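Long-range contacts in replicative DNA helicase (Mycobacterium chimaera, PDB 6RIY), which is an intein that probably excises itself by protein splicing from a helicase thought to unwind DNA at the expense of ATP: residues Val42-Pro47 and Ser119-Cys124; Pro47-Glu52 and Thr75-Arg80. All blocks are in the same frame, centred on the assembly; numbering follows the deposited sequence.

Contact 1 (Val42-Pro47 and Ser119-Cys124); sequences VMLGRP and SVPVRC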
loop_
_atom_site.group_PDB
_atom_site.type_symbol
_atom_site.label_atom_id
_atom_site.label_comp_id
_atom_site.label_asym_id
_atom_site.label_seq_id
_atom_site.Cartn_x
_atom_site.Cartn_y
_atom_site.Cartn_z
ATOM N N VAL A 42 0.391 1.560 -16.110
ATOM C CA VAL A 42 1.446 0.707 -15.585
ATOM C C VAL A 42 2.771 1.431 -15.749
ATOM O O VAL A 42 3.070 1.989 -16.814
ATOM C CB VAL A 42 1.458 -0.650 -16.301
ATOM C CG1 VAL A 42 2.688 -1.454 -15.896
ATOM C CG2 VAL A 42 0.188 -1.422 -15.998
ATOM N N MET A 43 3.569 1.438 -14.695
ATOM C CA MET A 43 4.885 2.051 -14.723
ATOM C C MET A 43 5.945 0.971 -14.608
ATOM O O MET A 43 5.878 0.125 -13.716
ATOM C CB MET A 43 5.019 3.083 -13.614
ATOM C CG MET A 43 4.009 4.193 -13.789
ATOM S SD MET A 43 4.145 5.442 -12.520
ATOM C CE MET A 43 3.624 4.492 -11.116
ATOM N N LEU A 44 6.909 1.004 -15.523
ATOM C CA LEU A 44 7.923 -0.029 -15.665
ATOM C C LEU A 44 9.291 0.500 -15.254
ATOM O O LEU A 44 9.608 1.677 -15.450
ATOM C CB LEU A 44 7.992 -0.522 -17.118
ATOM C CG LEU A 44 6.767 -1.236 -17.678
ATOM C CD1 LEU A 44 6.966 -1.578 -19.163
ATOM C CD2 LEU A 44 6.499 -2.488 -16.866
ATOM N N GLY A 45 10.112 -0.396 -14.707
ATOM C CA GLY A 45 11.495 -0.080 -14.407
ATOM C C GLY A 45 11.739 0.644 -13.103
ATOM O O GLY A 45 12.878 1.046 -12.846
ATOM N N ARG A 46 10.717 0.822 -12.273
ATOM C CA ARG A 46 10.910 1.535 -11.016
ATOM C C ARG A 46 11.692 0.673 -10.022
ATOM O O ARG A 46 11.497 -0.545 -9.963
ATOM C CB ARG A 46 9.555 1.931 -10.420
ATOM C CG ARG A 46 8.716 2.846 -11.321
ATOM C CD ARG A 46 9.341 4.221 -11.471
ATOM N NE ARG A 46 9.463 4.914 -10.194
ATOM C CZ ARG A 46 10.264 5.956 -9.981
ATOM N NH1 ARG A 46 11.019 6.428 -10.965
ATOM N NH2 ARG A 46 10.307 6.526 -8.783
ATOM N N PRO A 47 12.581 1.267 -9.230
ATOM C CA PRO A 47 13.222 0.508 -8.152
ATOM C C PRO A 47 12.173 0.095 -7.136
ATOM O O PRO A 47 11.336 0.904 -6.736
ATOM C CB PRO A 47 14.228 1.501 -7.561
ATOM C CG PRO A 47 14.326 2.610 -8.557
ATOM C CD PRO A 47 13.001 2.675 -9.233
ATOM N N SER A 119 13.022 -5.079 -9.914
ATOM C CA SER A 119 11.905 -4.257 -10.367
ATOM C C SER A 119 10.762 -5.106 -10.924
ATOM O O SER A 119 10.980 -6.029 -11.709
ATOM C CB SER A 119 12.384 -3.282 -11.449
ATOM O OG SER A 119 11.336 -2.418 -11.862
ATOM N N VAL A 120 9.538 -4.763 -10.539
ATOM C CA VAL A 120 8.344 -5.312 -11.183
ATOM C C VAL A 120 7.458 -4.147 -11.594
ATOM O O VAL A 120 7.583 -3.037 -11.051
ATOM C CB VAL A 120 7.579 -6.282 -10.249
ATOM C CG1 VAL A 120 8.452 -7.471 -9.878
ATOM C CG2 VAL A 120 7.078 -5.553 -9.022
ATOM N N PRO A 121 6.543 -4.367 -12.543
ATOM C CA PRO A 121 5.597 -3.305 -12.920
ATOM C C PRO A 121 4.765 -2.854 -11.726
ATOM O O PRO A 121 4.353 -3.668 -10.897
ATOM C CB PRO A 121 4.724 -3.977 -13.989
ATOM C CG PRO A 121 5.591 -5.092 -14.548
ATOM C CD PRO A 121 6.368 -5.584 -13.363
ATOM N N VAL A 122 4.501 -1.544 -11.647
ATOM C CA VAL A 122 3.760 -0.967 -10.522
ATOM C C VAL A 122 2.758 0.055 -11.048
ATOM O O VAL A 122 2.837 0.502 -12.190
ATOM C CB VAL A 122 4.688 -0.320 -9.458
ATOM C CG1 VAL A 122 5.625 -1.352 -8.874
ATOM C CG2 VAL A 122 5.469 0.888 -10.028
ATOM N N ARG A 123 1.805 0.425 -10.186
ATOM C CA ARG A 123 0.816 1.463 -10.472
ATOM C C ARG A 123 0.499 2.238 -9.200
ATOM O O ARG A 123 0.532 1.676 -8.104
ATOM C CB ARG A 123 -0.515 0.888 -10.974
ATOM C CG ARG A 123 -0.555 0.322 -12.364
ATOM C CD ARG A 123 -1.964 -0.228 -12.637
ATOM N NE ARG A 123 -2.903 0.826 -13.015
ATOM C CZ ARG A 123 -4.226 0.714 -12.950
ATOM N NH1 ARG A 123 -4.785 -0.402 -12.494
ATOM N NH2 ARG A 123 -4.990 1.724 -13.332
ATOM N N CYS A 124 0.098 3.499 -9.366
ATOM C CA CYS A 124 -0.453 4.308 -8.283
ATOM C C CYS A 124 -1.945 4.549 -8.477
ATOM O O CYS A 124 -2.441 4.653 -9.603
ATOM C CB CYS A 124 0.228 5.674 -8.174
ATOM S SG CYS A 124 1.974 5.631 -7.843
HETATM O O HOH W 1 8.195 -0.485 -12.105
HETATM O O HOH W 2 9.452 -3.125 -13.883
#
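The guanidinium of R46 has P47 CD over the centre of one face; bends at chi2 and chi3 fold the arginine chain back, while the R46 and V122 side chains cross at about a right angle, R46 CG 4.0 Å from V122 CG2. The backbones do the main joining. M43 and V122 form a single antiparallel hydrogen-bonded pair: M43 N gives to V122 O at 2.8 Å, nearly along the C=O axis, and V122 N returns to M43 O at 3.0 Å, in the carbonyl plane. Both bonds are almost straight. M43 O also receives water 1 and a CA-H...O contact from P121 CA. Water 1 accepts from R46 N and donates to V120 O, bridging the two segments beyond the pair. There S119, its OG anti to the backbone N, donates to R46 O at 2.7 Å from above the carbonyl plane; water 2 ties the same OG to G45 N. P121 is gripped by L44 CD2, 3.6 Å from P121 CG, and by V42 CG1, which runs alongside the ring. M43, bent at chi3, brings CE to within 3.8 Å of C124 SG. This solvent-facing loop between strands 33-39 and 48-53 thus pairs with the start of strand 122-127, which also bonds to L2 and, through C124, to T40.

Contact 2 (Pro47-Glu52 and Thr75-Arg80); sequences PCYEVE and TSAQLR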
loop_
_atom_site.group_PDB
_atom_site.type_symbol
_atom_site.label_atom_id
_atom_site.label_comp_id
_atom_site.label_asym_id
_atom_site.label_seq_id
_atom_site.Cartn_x
_atom_site.Cartn_y
_atom_site.Cartn_z
ATOM N N PRO A 47 12.581 1.267 -9.230
ATOM C CA PRO A 47 13.222 0.508 -8.152
ATOM C C PRO A 47 12.173 0.095 -7.136
ATOM O O PRO A 47 11.336 0.904 -6.736
ATOM C CB PRO A 47 14.228 1.501 -7.561
ATOM C CG PRO A 47 14.326 2.610 -8.557
ATOM C CD PRO A 47 13.001 2.675 -9.233
ATOM N N CYS A 48 12.199 -1.179 -6.744
ATOM C CA CYS A 48 11.159 -1.741 -5.900
ATOM C C CYS A 48 11.717 -2.297 -4.601
ATOM O O CYS A 48 12.843 -2.798 -4.548
ATOM C CB CYS A 48 10.414 -2.865 -6.605
ATOM S SG CYS A 48 9.374 -2.257 -7.942
ATOM N N TYR A 49 10.874 -2.269 -3.575
ATOM C CA TYR A 49 11.184 -2.828 -2.272
ATOM C C TYR A 49 10.140 -3.860 -1.876
ATOM O O TYR A 49 8.947 -3.673 -2.119
ATOM C CB TYR A 49 11.225 -1.730 -1.204
ATOM C CG TYR A 49 12.535 -0.998 -1.160
ATOM C CD1 TYR A 49 12.931 -0.184 -2.211
ATOM C CD2 TYR A 49 13.381 -1.130 -0.074
ATOM C CE1 TYR A 49 14.147 0.477 -2.173
ATOM C CE2 TYR A 49 14.591 -0.467 -0.024
ATOM C CZ TYR A 49 14.968 0.333 -1.076
ATOM O OH TYR A 49 16.173 0.993 -1.029
ATOM N N GLU A 50 10.590 -4.934 -1.238
ATOM C CA GLU A 50 9.695 -5.905 -0.623
ATOM C C GLU A 50 9.542 -5.562 0.858
ATOM O O GLU A 50 10.514 -5.618 1.613
ATOM C CB GLU A 50 10.257 -7.309 -0.817
ATOM C CG GLU A 50 9.428 -8.428 -0.269
ATOM C CD GLU A 50 9.885 -9.772 -0.792
ATOM O OE1 GLU A 50 9.714 -10.032 -1.999
ATOM O OE2 GLU A 50 10.435 -10.564 -0.002
ATOM N N VAL A 51 8.329 -5.200 1.269
ATOM C CA VAL A 51 8.045 -4.811 2.646
ATOM C C VAL A 51 7.267 -5.941 3.304
ATOM O O VAL A 51 6.186 -6.314 2.839
ATOM C CB VAL A 51 7.266 -3.491 2.721
ATOM C CG1 VAL A 51 7.193 -3.019 4.174
ATOM C CG2 VAL A 51 7.903 -2.444 1.811
ATOM N N GLU A 52 7.822 -6.482 4.379
ATOM C CA GLU A 52 7.242 -7.605 5.108
ATOM C C GLU A 52 6.741 -7.113 6.455
ATOM O O GLU A 52 7.479 -6.446 7.191
ATOM C CB GLU A 52 8.279 -8.715 5.288
ATOM C CG GLU A 52 7.767 -9.948 5.985
ATOM C CD GLU A 52 8.858 -10.976 6.201
ATOM O OE1 GLU A 52 8.632 -12.153 5.853
ATOM O OE2 GLU A 52 9.941 -10.606 6.713
ATOM N N THR A 75 8.977 6.376 3.398
ATOM C CA THR A 75 8.959 5.656 2.135
ATOM C C THR A 75 9.429 4.227 2.355
ATOM O O THR A 75 10.039 3.907 3.375
ATOM C CB THR A 75 9.853 6.336 1.103
ATOM O OG1 THR A 75 11.211 6.200 1.520
ATOM C CG2 THR A 75 9.509 7.809 0.984
ATOM N N SER A 76 9.122 3.356 1.386
ATOM C CA SER A 76 9.546 1.962 1.499
ATOM C C SER A 76 11.035 1.868 1.792
ATOM O O SER A 76 11.463 1.052 2.613
ATOM C CB SER A 76 9.223 1.192 0.212
ATOM O OG SER A 76 7.938 1.506 -0.291
ATOM N N ALA A 77 11.835 2.715 1.143
ATOM C CA ALA A 77 13.287 2.664 1.291
ATOM C C ALA A 77 13.761 3.128 2.662
ATOM O O ALA A 77 14.922 2.894 3.010
ATOM C CB ALA A 77 13.953 3.513 0.211
ATOM N N GLN A 78 12.913 3.801 3.432
ATOM C CA GLN A 78 13.300 4.255 4.759
ATOM C C GLN A 78 12.724 3.395 5.875
ATOM O O GLN A 78 13.007 3.670 7.043
ATOM C CB GLN A 78 12.881 5.715 4.966
ATOM N N LEU A 79 11.935 2.367 5.561
ATOM C CA LEU A 79 11.309 1.573 6.615
ATOM C C LEU A 79 12.345 0.745 7.375
ATOM O O LEU A 79 13.292 0.221 6.788
ATOM C CB LEU A 79 10.242 0.666 6.024
ATOM C CG LEU A 79 8.966 1.378 5.561
ATOM C CD1 LEU A 79 8.048 0.398 4.864
ATOM C CD2 LEU A 79 8.249 2.039 6.736
ATOM N N ARG A 80 12.147 0.616 8.691
ATOM C CA ARG A 80 13.138 0.036 9.593
ATOM C C ARG A 80 12.555 -1.166 10.324
ATOM O O ARG A 80 11.448 -1.087 10.874
ATOM C CB ARG A 80 13.626 1.072 10.613
ATOM C CG ARG A 80 14.300 2.291 10.012
ATOM C CD ARG A 80 14.458 3.386 11.049
ATOM N NE ARG A 80 13.168 3.850 11.557
ATOM C CZ ARG A 80 13.022 4.598 12.645
ATOM N NH1 ARG A 80 14.085 4.973 13.347
ATOM N NH2 ARG A 80 11.812 4.977 13.033
#
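Y49 and V51, two residues apart on strand 48-53, both start their side chains toward the 75-80 turn, and their torsions decide what each one meets. In Y49, CG stands anti to the carbonyl carbon (chi1 -82°), which carries the ring out to A77; in V51, CG1 is anti to the backbone N (chi1 -171°) and lies against L79. The tyrosine ring lies under the backbone of the turn. A77 CA sits over one ring face, 3.9 Å from the centroid of the Y49 ring and 21° off its normal, a CH-pi contact offset toward the rim. S76 C lies over the same face. At the phenol end, A77 CB comes to 3.6 Å from Y49 CZ and equally near OH, so the methyl follows the ring to its tip. Closer to the strand, S76 CB approaches Y49 CB at 3.8 Å and also reaches V51 CG2, so it touches both strand residues. L79 crosses V51 at about a right angle, with L79 CD1 3.6 Å from V51 CG1. The contact is therefore apolar, although S76 is a buried serine: its OG is satisfied by hydrogen bonds with D62 O and W67 NE1. The short 3-10 segment 76-78, with Q78 N bonded to T75 O at 2.9 Å, places S76, A77 and L79 against the strand. L79 also touches W67 and T69 of strand 66-69. Strand 48-53 is itself held between strands 58-62 and 107-117, so the connection after strand 72-75 packs on one face of an antiparallel sheet. Such a compact, almost all-beta build fits the Hedgehog/intein (HINT) fold.

Contact 2 is nested along the chain inside the loop that contact 1 closes, and P47 belongs to both, ending the 42-47 loop and leading into strand 48-53. Their centres lie about 14 Å apart. They meet at C48, whose side chain starts away from the 75-80 turn; C48 SG is 3.6 Å from V120 N and 4.0 Å from V122 CG1, both as packing. Contact 1 is a surface contact held by backbone pairing and two bridging waters, contact 2 a buried apolar one. Neither includes the chain termini, where splicing chemistry takes place in inteins, though M43, V122 and C124 touch A1.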